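Side-chain contact in putative O-acetylhomoserine (Thiol)-lyase (Campylobacter jejuni, PDB 4OC9), which probably uses pyridoxal 5'-phosphate to convert O-acetylhomoserine and sulfide or methanethiol into homocysteine or methionine, respectively: residues 75-80 with 257-262. Numbering follows the deposited sequence.
Sequences GAFGIP and IFSIRV
Ile79 on strand 77-80 faces Ser259 on helix 257-262 with their CA atoms 6.9 Å apart, and the two short axes run nearly parallel, inclined by 20° and separated by 8.8 Å. Ile79 does most of the bridging: with CD1 anti to CA about CB-CG1 (chi2 175°), its extended arm puts CD1 3.5 Å from Ser259 CB. The same Ile79 CD1 lies 3.1 Å from Ser259 O, a short apolar-polar contact. One turn further on, Val262 presents CB to Ile79 CD1 at 3.8 Å, while Val262 CG1 meets Ile79 CG2 at 4.0 Å; the two branched side chains pass alongside one another, pointing opposite ways. Phe77, two residues earlier and on the same side of the strand, has CG anti to the backbone N (chi1 -162°), and its ring carbon CD2 comes obliquely within 3.5 Å of Ser259 CB. No hydrogen bond links the segments; Ser259 OG is hydrogen-bonded to Glu221 OE2, and backbone hydrogen bonds pair Ala76 and Phe77 with Glu221 of strand 217-221, a classic beta bulge. This is helix-on-sheet packing, with helix 257-270 against strand 77-81, one edge within this chain of the seven-stranded mixed sheet characteristic of fold-type I PLP enzymes.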
loop_
_atom_site.group_PDB
_atom_site.type_symbol
_atom_site.label_atom_id
_atom_site.label_comp_id
_atom_site.label_asym_id
_atom_site.label_seq_id
_atom_site.Cartn_x
_atom_site.Cartn_y
_atom_site.Cartn_z
ATOM N N GLY D 75 -1.050 -19.096 -22.681
ATOM C CA GLY D 75 -0.726 -20.288 -21.902
ATOM C C GLY D 75 -1.918 -20.753 -21.089
ATOM O O GLY D 75 -3.000 -20.233 -21.234
ATOM N N ALA D 76 -1.701 -21.718 -20.207
ATOM C CA ALA D 76 -2.789 -22.274 -19.376
ATOM C C ALA D 76 -2.918 -21.758 -17.957
ATOM O O ALA D 76 -4.031 -21.458 -17.502
ATOM C CB ALA D 76 -2.644 -23.803 -19.300
ATOM N N PHE D 77 -1.806 -21.681 -17.256
ATOM C CA PHE D 77 -1.844 -21.245 -15.870
ATOM C C PHE D 77 -0.541 -20.484 -15.520
ATOM O O PHE D 77 0.538 -20.765 -16.048
ATOM C CB PHE D 77 -2.044 -22.487 -14.975
ATOM C CG PHE D 77 -2.529 -22.175 -13.581
ATOM C CD1 PHE D 77 -3.870 -22.090 -13.322
ATOM C CD2 PHE D 77 -1.637 -21.983 -12.529
ATOM C CE1 PHE D 77 -4.347 -21.759 -12.050
ATOM C CE2 PHE D 77 -2.095 -21.651 -11.273
ATOM C CZ PHE D 77 -3.458 -21.554 -11.023
ATOM N N GLY D 78 -0.667 -19.496 -14.641
ATOM C CA GLY D 78 0.480 -18.704 -14.249
ATOM C C GLY D 78 0.549 -18.532 -12.765
ATOM O O GLY D 78 -0.463 -18.456 -12.086
ATOM N N ILE D 79 1.769 -18.482 -12.267
ATOM C CA ILE D 79 2.038 -18.347 -10.842
ATOM C C ILE D 79 3.031 -17.268 -10.493
ATOM O O ILE D 79 4.202 -17.374 -10.822
ATOM C CB ILE D 79 2.594 -19.668 -10.269
ATOM C CG1 ILE D 79 1.468 -20.702 -10.243
ATOM C CG2 ILE D 79 3.069 -19.476 -8.830
ATOM C CD1 ILE D 79 1.894 -22.069 -9.817
ATOM N N PRO D 80 2.548 -16.225 -9.826
ATOM C CA PRO D 80 3.431 -15.153 -9.431
ATOM C C PRO D 80 4.195 -15.508 -8.186
ATOM O O PRO D 80 3.662 -16.143 -7.285
ATOM C CB PRO D 80 2.470 -13.987 -9.163
ATOM C CG PRO D 80 1.242 -14.337 -9.924
ATOM C CD PRO D 80 1.136 -15.813 -9.699
ATOM N N ILE D 257 -0.149 -29.892 -13.583
ATOM C CA ILE D 257 0.730 -30.420 -12.536
ATOM C C ILE D 257 2.031 -29.667 -12.297
ATOM O O ILE D 257 2.557 -29.692 -11.196
ATOM C CB ILE D 257 0.984 -31.936 -12.700
ATOM C CG1 ILE D 257 1.873 -32.241 -13.900
ATOM C CG2 ILE D 257 -0.352 -32.674 -12.783
ATOM C CD1 ILE D 257 2.174 -33.722 -14.043
ATOM N N PHE D 258 2.541 -28.989 -13.324
ATOM C CA PHE D 258 3.788 -28.226 -13.168
ATOM C C PHE D 258 3.514 -27.091 -12.169
ATOM O O PHE D 258 4.253 -26.912 -11.192
ATOM C CB PHE D 258 4.272 -27.670 -14.502
ATOM C CG PHE D 258 5.498 -26.804 -14.391
ATOM C CD1 PHE D 258 5.378 -25.428 -14.089
ATOM C CD2 PHE D 258 6.749 -27.312 -14.644
ATOM C CE1 PHE D 258 6.499 -24.611 -14.026
ATOM C CE2 PHE D 258 7.882 -26.497 -14.570
ATOM C CZ PHE D 258 7.751 -25.146 -14.261
ATOM N N SER D 259 2.427 -26.361 -12.413
ATOM C CA SER D 259 2.036 -25.248 -11.550
ATOM C C SER D 259 1.638 -25.760 -10.151
ATOM O O SER D 259 1.957 -25.133 -9.137
ATOM C CB SER D 259 0.907 -24.434 -12.186
ATOM O OG SER D 259 1.349 -23.834 -13.395
ATOM N N ILE D 260 0.940 -26.890 -10.111
ATOM C CA ILE D 260 0.528 -27.463 -8.834
ATOM C C ILE D 260 1.729 -27.754 -7.973
ATOM O O ILE D 260 1.726 -27.444 -6.786
ATOM C CB ILE D 260 -0.295 -28.756 -9.003
ATOM C CG1 ILE D 260 -1.673 -28.455 -9.608
ATOM C CG2 ILE D 260 -0.504 -29.455 -7.677
ATOM C CD1 ILE D 260 -2.564 -27.491 -8.820
ATOM N N ARG D 261 2.778 -28.318 -8.560
ATOM C CA ARG D 261 3.934 -28.625 -7.751
ATOM C C ARG D 261 4.572 -27.329 -7.248
ATOM O O ARG D 261 4.999 -27.246 -6.118
ATOM C CB ARG D 261 4.923 -29.590 -8.451
ATOM C CG ARG D 261 5.892 -30.157 -7.419
ATOM C CD ARG D 261 6.667 -31.441 -7.780
ATOM N NE ARG D 261 7.921 -31.259 -8.450
ATOM C CZ ARG D 261 9.132 -31.426 -7.916
ATOM N NH1 ARG D 261 9.358 -31.894 -6.687
ATOM N NH2 ARG D 261 10.163 -31.197 -8.696
ATOM N N VAL D 262 4.618 -26.307 -8.092
ATOM C CA VAL D 262 5.201 -25.032 -7.680
ATOM C C VAL D 262 4.491 -24.531 -6.408
ATOM O O VAL D 262 5.120 -23.986 -5.497
ATOM C CB VAL D 262 5.065 -23.946 -8.769
ATOM C CG1 VAL D 262 5.544 -22.602 -8.240
ATOM C CG2 VAL D 262 5.821 -24.319 -10.028
#